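Local coordinates for Fe(2+) transporter FeoB (Legionella pneumophila, PDB 3IBY), which is the cytosolic GTP-binding part of a probable GTP-driven ferrous iron transporter of the bacterial inner membrane, at residues 106-111 with 199-204; 207-212 with 240-245. All coordinates share one frame; numbering follows the deposited sequence.

Interaction 1: residues 106-111 with 199-204; sequences LFELGK and FAYYFS
Leu109 sets one methyl, CD2, over the centre of one face of the Tyr202 ring. This CD2 stands 3.4 Å from the ring centroid, only 15° off the normal, a CH-pi contact, and the two side chains run side by side in the same direction. The nearest ring atom is CE1, 3.3 Å from Leu109 CD2. Next to this pair the backbone of the loop comes in: Glu108 O approaches Tyr202 CB to 3.1 Å and lies at the ring edge, near its plane.

Tyr201 meets the side-chain stem of Glu108: its CE2 edge receives CB and CG, with Glu108 CB 3.9 Å from Tyr201 CE2 and in the plane of the ring; the carboxylate plane is turned 83° against that ring. Both tyrosines carry CG anti to the backbone N, which sends the rings out from neighbouring positions of the helix so that they flank the Glu108 carbonyl. The Glu108 side chain crosses that of Tyr201 at about a right angle, and its carboxylate is held by two salt bridges, OE1 to Arg206 and OE2 to Arg242.

A type I turn from Leu106 to Leu109, closed by Leu109 N to Leu106 O at 2.9 Å, presents Glu108 and Leu109 together. The turn follows helix 96-106 and leads toward strand 113-118; the buried contact joins it, on the G domain, to helix 197-209 of the helical part, probably the GDI domain. Val79 of helix 70-81 touches both Leu109 and Tyr202, Ile87 of strand 86-92 adjoins Leu109, and Glu187 of helix 177-193 packs on Tyr201.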
ATOM      1  N   LEU A 106       1.703   3.131   1.184  1.00 10.06           N
ATOM      2  CA  LEU A 106       0.289   3.053   1.632  1.00  9.35           C
ATOM      3  C   LEU A 106       0.044   3.563   3.045  1.00  9.58           C
ATOM      4  O   LEU A 106      -0.914   4.258   3.287  1.00 10.01           O
ATOM      5  CB  LEU A 106      -0.164   1.609   1.593  1.00  8.61           C
ATOM      6  CG  LEU A 106      -0.205   0.867   0.259  1.00  9.00           C
ATOM      7  CD1 LEU A 106      -0.714  -0.589   0.508  1.00  8.91           C
ATOM      8  CD2 LEU A 106      -1.082   1.557  -0.788  1.00  7.07           C
ATOM      9  N   PHE A 107       0.904   3.177   3.984  1.00 10.59           N
ATOM     10  CA  PHE A 107       0.910   3.712   5.363  1.00 11.31           C
ATOM     11  C   PHE A 107       0.991   5.218   5.441  1.00 11.73           C
ATOM     12  O   PHE A 107       0.714   5.772   6.480  1.00 13.23           O
ATOM     13  CB  PHE A 107       2.154   3.242   6.129  1.00 11.27           C
ATOM     14  CG  PHE A 107       2.128   1.809   6.545  1.00 12.31           C
ATOM     15  CD1 PHE A 107       1.124   0.932   6.120  1.00 10.79           C
ATOM     16  CD2 PHE A 107       3.143   1.314   7.354  1.00 14.01           C
ATOM     17  CE1 PHE A 107       1.114  -0.351   6.526  1.00  7.62           C
ATOM     18  CE2 PHE A 107       3.144  -0.018   7.729  1.00 11.62           C
ATOM     19  CZ  PHE A 107       2.123  -0.833   7.308  1.00  9.57           C
ATOM     20  N   GLU A 108       1.449   5.877   4.382  1.00 11.62           N
ATOM     21  CA  GLU A 108       1.524   7.335   4.355  1.00 10.94           C
ATOM     22  C   GLU A 108       0.183   7.959   3.945  1.00 10.83           C
ATOM     23  O   GLU A 108       0.091   9.165   3.875  1.00 10.71           O
ATOM     24  CB  GLU A 108       2.645   7.793   3.393  1.00 10.98           C
ATOM     25  CG  GLU A 108       3.989   7.025   3.524  1.00 10.68           C
ATOM     26  CD  GLU A 108       5.142   7.612   2.704  1.00 10.18           C
ATOM     27  OE1 GLU A 108       4.916   8.226   1.651  1.00  5.91           O
ATOM     28  OE2 GLU A 108       6.322   7.461   3.108  1.00 14.58           O
ATOM     29  N   LEU A 109      -0.836   7.157   3.635  1.00 10.80           N
ATOM     30  CA  LEU A 109      -2.195   7.700   3.391  1.00 11.32           C
ATOM     31  C   LEU A 109      -2.962   8.067   4.691  1.00 11.91           C
ATOM     32  O   LEU A 109      -3.888   8.854   4.689  1.00 12.35           O
ATOM     33  CB  LEU A 109      -3.045   6.702   2.592  1.00 10.39           C
ATOM     34  CG  LEU A 109      -2.594   6.455   1.158  1.00 10.38           C
ATOM     35  CD1 LEU A 109      -3.070   5.086   0.651  1.00  8.67           C
ATOM     36  CD2 LEU A 109      -3.050   7.573   0.225  1.00  7.59           C
ATOM     37  N   GLY A 110      -2.605   7.466   5.803  1.00 12.88           N
ATOM     38  CA  GLY A 110      -3.371   7.681   7.016  1.00 13.27           C
ATOM     39  C   GLY A 110      -4.726   7.008   6.995  1.00 13.04           C
ATOM     40  O   GLY A 110      -5.613   7.365   7.750  1.00 13.90           O
ATOM     41  N   LYS A 111      -4.875   6.017   6.152  1.00 12.88           N
ATOM     42  CA  LYS A 111      -6.082   5.252   6.097  1.00 13.29           C
ATOM     43  C   LYS A 111      -5.675   3.909   6.699  1.00 12.97           C
ATOM     44  O   LYS A 111      -4.507   3.519   6.552  1.00 13.82           O
ATOM     45  CB  LYS A 111      -6.508   5.092   4.614  1.00 13.86           C
ATOM     46  CG  LYS A 111      -7.991   5.383   4.327  1.00 14.58           C
ATOM     47  CD  LYS A 111      -8.200   6.707   3.625  1.00 14.87           C
ATOM     48  CE  LYS A 111      -9.677   7.045   3.512  1.00 16.13           C
ATOM     49  NZ  LYS A 111     -10.483   6.391   4.587  1.00 16.87           N
ATOM     50  N   PHE A 199      -3.464  14.148   3.662  1.00  7.87           N
ATOM     51  CA  PHE A 199      -3.152  14.221   2.259  1.00  7.02           C
ATOM     52  C   PHE A 199      -1.832  14.974   1.975  1.00  6.62           C
ATOM     53  O   PHE A 199      -1.092  14.590   1.059  1.00  6.09           O
ATOM     54  CB  PHE A 199      -4.283  14.846   1.453  1.00  6.74           C
ATOM     55  CG  PHE A 199      -4.040  14.740   0.003  1.00  7.08           C
ATOM     56  CD1 PHE A 199      -4.168  13.520  -0.638  1.00  5.99           C
ATOM     57  CD2 PHE A 199      -3.555  15.818  -0.716  1.00  7.89           C
ATOM     58  CE1 PHE A 199      -3.872  13.393  -1.973  1.00  5.56           C
ATOM     59  CE2 PHE A 199      -3.247  15.679  -2.076  1.00  7.56           C
ATOM     60  CZ  PHE A 199      -3.401  14.467  -2.690  1.00  5.21           C
ATOM     61  N   ALA A 200      -1.551  16.035   2.737  1.00  5.69           N
ATOM     62  CA  ALA A 200      -0.352  16.831   2.510  1.00  5.58           C
ATOM     63  C   ALA A 200       0.891  16.013   2.778  1.00  5.96           C
ATOM     64  O   ALA A 200       1.854  16.052   1.974  1.00  5.63           O
ATOM     65  CB  ALA A 200      -0.341  18.045   3.361  1.00  5.83           C
ATOM     66  N   TYR A 201       0.876  15.262   3.888  1.00  5.82           N
ATOM     67  CA  TYR A 201       2.002  14.398   4.201  1.00  5.84           C
ATOM     68  C   TYR A 201       2.205  13.482   3.020  1.00  5.96           C
ATOM     69  O   TYR A 201       3.316  13.382   2.512  1.00  7.01           O
ATOM     70  CB  TYR A 201       1.805  13.583   5.493  1.00  5.86           C
ATOM     71  CG  TYR A 201       2.994  12.671   5.834  1.00  5.58           C
ATOM     72  CD1 TYR A 201       4.023  13.083   6.696  1.00  6.18           C
ATOM     73  CD2 TYR A 201       3.099  11.416   5.292  1.00  4.00           C
ATOM     74  CE1 TYR A 201       5.116  12.242   6.998  1.00  4.81           C
ATOM     75  CE2 TYR A 201       4.177  10.586   5.591  1.00  4.08           C
ATOM     76  CZ  TYR A 201       5.173  10.989   6.433  1.00  3.73           C
ATOM     77  OH  TYR A 201       6.207  10.119   6.686  1.00  3.09           O
ATOM     78  N   TYR A 202       1.133  12.837   2.563  1.00  5.68           N
ATOM     79  CA  TYR A 202       1.250  11.784   1.545  1.00  5.40           C
ATOM     80  C   TYR A 202       1.651  12.365   0.204  1.00  5.74           C
ATOM     81  O   TYR A 202       2.526  11.855  -0.453  1.00  6.12           O
ATOM     82  CB  TYR A 202      -0.085  11.017   1.401  1.00  5.04           C
ATOM     83  CG  TYR A 202      -0.212  10.113   0.185  1.00  2.72           C
ATOM     84  CD1 TYR A 202       0.198   8.785   0.217  1.00  2.00           C
ATOM     85  CD2 TYR A 202      -0.774  10.584  -0.984  1.00  2.38           C
ATOM     86  CE1 TYR A 202       0.049   7.955  -0.890  1.00  2.00           C
ATOM     87  CE2 TYR A 202      -0.908   9.765  -2.099  1.00  2.64           C
ATOM     88  CZ  TYR A 202      -0.498   8.452  -2.056  1.00  3.19           C
ATOM     89  OH  TYR A 202      -0.657   7.672  -3.202  1.00  5.80           O
ATOM     90  N   PHE A 203       1.003  13.436  -0.194  1.00  6.33           N
ATOM     91  CA  PHE A 203       1.219  14.026  -1.498  1.00  7.20           C
ATOM     92  C   PHE A 203       2.648  14.608  -1.672  1.00  7.03           C
ATOM     93  O   PHE A 203       3.204  14.625  -2.787  1.00  7.00           O
ATOM     94  CB  PHE A 203       0.154  15.098  -1.694  1.00  7.67           C
ATOM     95  CG  PHE A 203       0.182  15.742  -3.032  1.00 11.59           C
ATOM     96  CD1 PHE A 203       0.575  15.028  -4.165  1.00 14.82           C
ATOM     97  CD2 PHE A 203      -0.213  17.078  -3.173  1.00 14.14           C
ATOM     98  CE1 PHE A 203       0.578  15.636  -5.413  1.00 16.69           C
ATOM     99  CE2 PHE A 203      -0.212  17.696  -4.410  1.00 15.24           C
ATOM    100  CZ  PHE A 203       0.185  16.983  -5.537  1.00 15.98           C
ATOM    101  N   SER A 204       3.235  15.048  -0.558  1.00  6.43           N
ATOM    102  CA  SER A 204       4.616  15.551  -0.526  1.00  5.93           C
ATOM    103  C   SER A 204       5.659  14.488  -0.919  1.00  5.34           C
ATOM    104  O   SER A 204       6.588  14.758  -1.731  1.00  4.08           O
ATOM    105  CB  SER A 204       4.950  16.160   0.863  1.00  5.63           C
ATOM    106  OG  SER A 204       4.681  15.271   1.921  1.00  4.47           O
TER

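Interaction 2: residues 207-212 with 240-245; sequences LAEGDT and DARYQK
Glu209 and Arg242 reach toward each other from two helices whose backbones stay well apart: the closest CA atoms, those of these same two residues, are 11.0 Å from one another. The gap is bridged by side chains alone. Glu209 OE2 and Arg242 NH2 form a salt bridge at 3.3 Å, the single close approach between the segments, with Arg242 NE farther off at 3.9 Å from the same oxygen.

The two side chains cross at about a right angle, and their flat ends do not line up. Carboxylate and guanidinium planes stand 62° apart, and OE2 comes to the guanidinium obliquely, so this is an ionic contact through one oxygen and one nitrogen and not a paired, two-pronged one. Glu209 is extended beyond CG. Arg242 leaves its helix with CG anti to the backbone N and then bends at chi3 (-58°), a turn that swings the guanidinium round after a straight start.

Each group has a stronger partner outside the two segments. Glu209 OE2 is also bridged to Arg206 NH1, one turn earlier on its own helix, while Arg242 NH2 is bridged to Glu108 OE2 and its NH1 bonds to Ser104 OG. Sharing OE2 and NH2 in this way probably spreads the charge over several groups. Gln105 of helix 96-106 touches both Glu209 and Arg242.

Just after Glu209 the helix stops in a Schellman motif: Gly210 adopts a positive phi of 96°, with two bonds back into the last turn, one of them Gly210 N to Leu207 O at 2.7 Å. The salt bridge ties the C-terminal end of helix 197-209 to the flank of helix 234-253, an ionic cross-link between two helices of the helical part, probably the GDI domain, at its border with helix 96-106 of the G domain.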
ATOM      1  N   LEU A 207       5.340  13.753  -4.694  1.00  6.89           N
ATOM      2  CA  LEU A 207       6.035  14.818  -5.408  1.00  7.82           C
ATOM      3  C   LEU A 207       7.544  14.589  -5.340  1.00  8.06           C
ATOM      4  O   LEU A 207       8.233  14.610  -6.357  1.00  7.83           O
ATOM      5  CB  LEU A 207       5.683  16.167  -4.790  1.00  7.82           C
ATOM      6  CG  LEU A 207       4.625  17.012  -5.478  1.00  8.86           C
ATOM      7  CD1 LEU A 207       3.748  16.128  -6.372  1.00 10.62           C
ATOM      8  CD2 LEU A 207       3.823  17.824  -4.437  1.00  9.03           C
ATOM      9  N   ALA A 208       8.033  14.347  -4.128  1.00  8.72           N
ATOM     10  CA  ALA A 208       9.447  14.075  -3.879  1.00  9.03           C
ATOM     11  C   ALA A 208       9.946  12.954  -4.748  1.00  9.40           C
ATOM     12  O   ALA A 208      11.089  12.943  -5.160  1.00  9.59           O
ATOM     13  CB  ALA A 208       9.662  13.723  -2.425  1.00  9.01           C
ATOM     14  N   GLU A 209       9.084  12.003  -5.040  1.00 10.25           N
ATOM     15  CA  GLU A 209       9.489  10.885  -5.865  1.00 10.87           C
ATOM     16  C   GLU A 209       9.386  11.202  -7.319  1.00 11.62           C
ATOM     17  O   GLU A 209       9.911  10.448  -8.152  1.00 11.80           O
ATOM     18  CB  GLU A 209       8.663   9.672  -5.527  1.00 11.10           C
ATOM     19  CG  GLU A 209       8.973   9.175  -4.086  1.00 11.68           C
ATOM     20  CD  GLU A 209       7.970   8.163  -3.577  1.00 10.62           C
ATOM     21  OE1 GLU A 209       7.293   7.522  -4.409  1.00  6.53           O
ATOM     22  OE2 GLU A 209       7.884   8.022  -2.337  1.00 12.72           O
ATOM     23  N   GLY A 210       8.742  12.328  -7.624  1.00 12.02           N
ATOM     24  CA  GLY A 210       8.588  12.780  -8.990  1.00 12.66           C
ATOM     25  C   GLY A 210       7.247  12.371  -9.585  1.00 13.46           C
ATOM     26  O   GLY A 210       7.163  12.098 -10.790  1.00 14.13           O
ATOM     27  N   ASP A 211       6.189  12.348  -8.768  1.00 13.84           N
ATOM     28  CA  ASP A 211       4.889  12.012  -9.292  1.00 13.98           C
ATOM     29  C   ASP A 211       4.189  13.190  -9.968  1.00 13.90           C
ATOM     30  O   ASP A 211       3.993  14.260  -9.380  1.00 12.70           O
ATOM     31  CB  ASP A 211       3.946  11.408  -8.254  1.00 14.45           C
ATOM     32  CG  ASP A 211       2.606  11.041  -8.878  1.00 15.26           C
ATOM     33  OD1 ASP A 211       2.550   9.970  -9.529  1.00 15.47           O
ATOM     34  OD2 ASP A 211       1.657  11.875  -8.801  1.00 16.60           O
ATOM     35  N   THR A 212       3.762  12.902 -11.196  1.00 14.24           N
ATOM     36  CA  THR A 212       3.099  13.842 -12.077  1.00 15.01           C
ATOM     37  C   THR A 212       1.572  13.921 -11.843  1.00 15.33           C
ATOM     38  O   THR A 212       0.911  14.861 -12.293  1.00 14.99           O
ATOM     39  CB  THR A 212       3.399  13.441 -13.563  1.00 15.19           C
ATOM     40  OG1 THR A 212       3.363  12.006 -13.705  1.00 15.55           O
ATOM     41  CG2 THR A 212       4.785  13.944 -13.990  1.00 14.56           C
ATOM     42  N   ASP A 240      16.039   5.445  -1.509  1.00 11.12           N
ATOM     43  CA  ASP A 240      17.028   4.822  -0.637  1.00 10.74           C
ATOM     44  C   ASP A 240      16.567   4.787   0.817  1.00  9.92           C
ATOM     45  O   ASP A 240      16.657   3.755   1.452  1.00 10.76           O
ATOM     46  CB  ASP A 240      18.378   5.522  -0.726  1.00 10.93           C
ATOM     47  CG  ASP A 240      19.487   4.783   0.055  1.00 11.89           C
ATOM     48  OD1 ASP A 240      19.634   3.546  -0.084  1.00 10.85           O
ATOM     49  OD2 ASP A 240      20.225   5.459   0.808  1.00 14.28           O
ATOM     50  N   ALA A 241      16.068   5.886   1.352  1.00  8.27           N
ATOM     51  CA  ALA A 241      15.658   5.861   2.735  1.00  7.72           C
ATOM     52  C   ALA A 241      14.488   4.891   2.919  1.00  7.96           C
ATOM     53  O   ALA A 241      14.363   4.224   3.947  1.00  7.87           O
ATOM     54  CB  ALA A 241      15.303   7.227   3.208  1.00  7.07           C
ATOM     55  N   ARG A 242      13.637   4.789   1.912  1.00  8.17           N
ATOM     56  CA  ARG A 242      12.528   3.840   1.982  1.00  8.51           C
ATOM     57  C   ARG A 242      13.059   2.421   1.991  1.00  8.55           C
ATOM     58  O   ARG A 242      12.648   1.606   2.783  1.00  9.51           O
ATOM     59  CB  ARG A 242      11.595   4.011   0.790  1.00  8.02           C
ATOM     60  CG  ARG A 242      10.279   3.342   1.028  1.00  7.85           C
ATOM     61  CD  ARG A 242       9.234   3.771   0.038  1.00  7.09           C
ATOM     62  NE  ARG A 242       9.053   5.208   0.080  1.00  5.66           N
ATOM     63  CZ  ARG A 242       8.271   5.846   0.930  1.00  3.91           C
ATOM     64  NH1 ARG A 242       7.591   5.153   1.838  1.00  4.56           N
ATOM     65  NH2 ARG A 242       8.192   7.182   0.889  1.00  2.41           N
ATOM     66  N   TYR A 243      13.985   2.158   1.089  1.00  8.51           N
ATOM     67  CA  TYR A 243      14.681   0.910   1.012  1.00  8.44           C
ATOM     68  C   TYR A 243      15.434   0.537   2.308  1.00  8.13           C
ATOM     69  O   TYR A 243      15.437  -0.601   2.711  1.00  7.92           O
ATOM     70  CB  TYR A 243      15.668   0.966  -0.167  1.00  8.37           C
ATOM     71  CG  TYR A 243      16.693  -0.136  -0.115  1.00  8.99           C
ATOM     72  CD1 TYR A 243      16.401  -1.385  -0.630  1.00  8.76           C
ATOM     73  CD2 TYR A 243      17.946   0.049   0.508  1.00  9.60           C
ATOM     74  CE1 TYR A 243      17.324  -2.430  -0.559  1.00  8.20           C
ATOM     75  CE2 TYR A 243      18.880  -1.006   0.576  1.00  7.75           C
ATOM     76  CZ  TYR A 243      18.539  -2.239   0.040  1.00  6.70           C
ATOM     77  OH  TYR A 243      19.377  -3.310   0.087  1.00  6.98           O
ATOM     78  N   GLN A 244      16.113   1.468   2.948  1.00  8.70           N
ATOM     79  CA  GLN A 244      16.971   1.077   4.100  1.00  9.06           C
ATOM     80  C   GLN A 244      16.116   0.584   5.272  1.00  8.04           C
ATOM     81  O   GLN A 244      16.438  -0.422   5.898  1.00  6.26           O
ATOM     82  CB  GLN A 244      17.869   2.214   4.529  1.00  9.52           C
ATOM     83  CG  GLN A 244      19.148   2.332   3.732  1.00 13.99           C
ATOM     84  CD  GLN A 244      19.986   3.509   4.226  1.00 20.43           C
ATOM     85  OE1 GLN A 244      19.564   4.676   4.097  1.00 25.45           O
ATOM     86  NE2 GLN A 244      21.166   3.218   4.816  1.00 22.82           N
ATOM     87  N   LYS A 245      14.999   1.275   5.504  1.00  7.31           N
ATOM     88  CA  LYS A 245      14.112   0.949   6.589  1.00  7.32           C
ATOM     89  C   LYS A 245      13.475  -0.394   6.288  1.00  7.46           C
ATOM     90  O   LYS A 245      13.177  -1.185   7.191  1.00  6.86           O
ATOM     91  CB  LYS A 245      13.015   2.025   6.725  1.00  7.42           C
ATOM     92  CG  LYS A 245      12.069   1.888   7.980  1.00  8.10           C
ATOM     93  CD  LYS A 245      12.866   1.868   9.337  1.00  9.51           C
ATOM     94  CE  LYS A 245      12.003   1.730  10.626  1.00  8.56           C
ATOM     95  NZ  LYS A 245      12.838   1.904  11.862  1.00  8.18           N
TER

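How the interactions relate
Interactions 1 and 2 meet directly through Glu108 OE2 and Arg242 NH2, 2.9 Å apart in a salt bridge, although their centres lie 13 Å from each other. Helix 197-209 serves both: its first half packs on the 106-111 turn, and its end faces helix 234-253. Arg206, between the two segments of that helix, bridges to Glu108 and to Glu209, so the two arginines and two glutamates form a closed four-membered ring of salt bridges. Neither contact includes a residue of the predicted GTP site; the side chain of Leu109 is about 8 Å from that of Leu55, and that of Arg242 about 11 Å from that of Asn9.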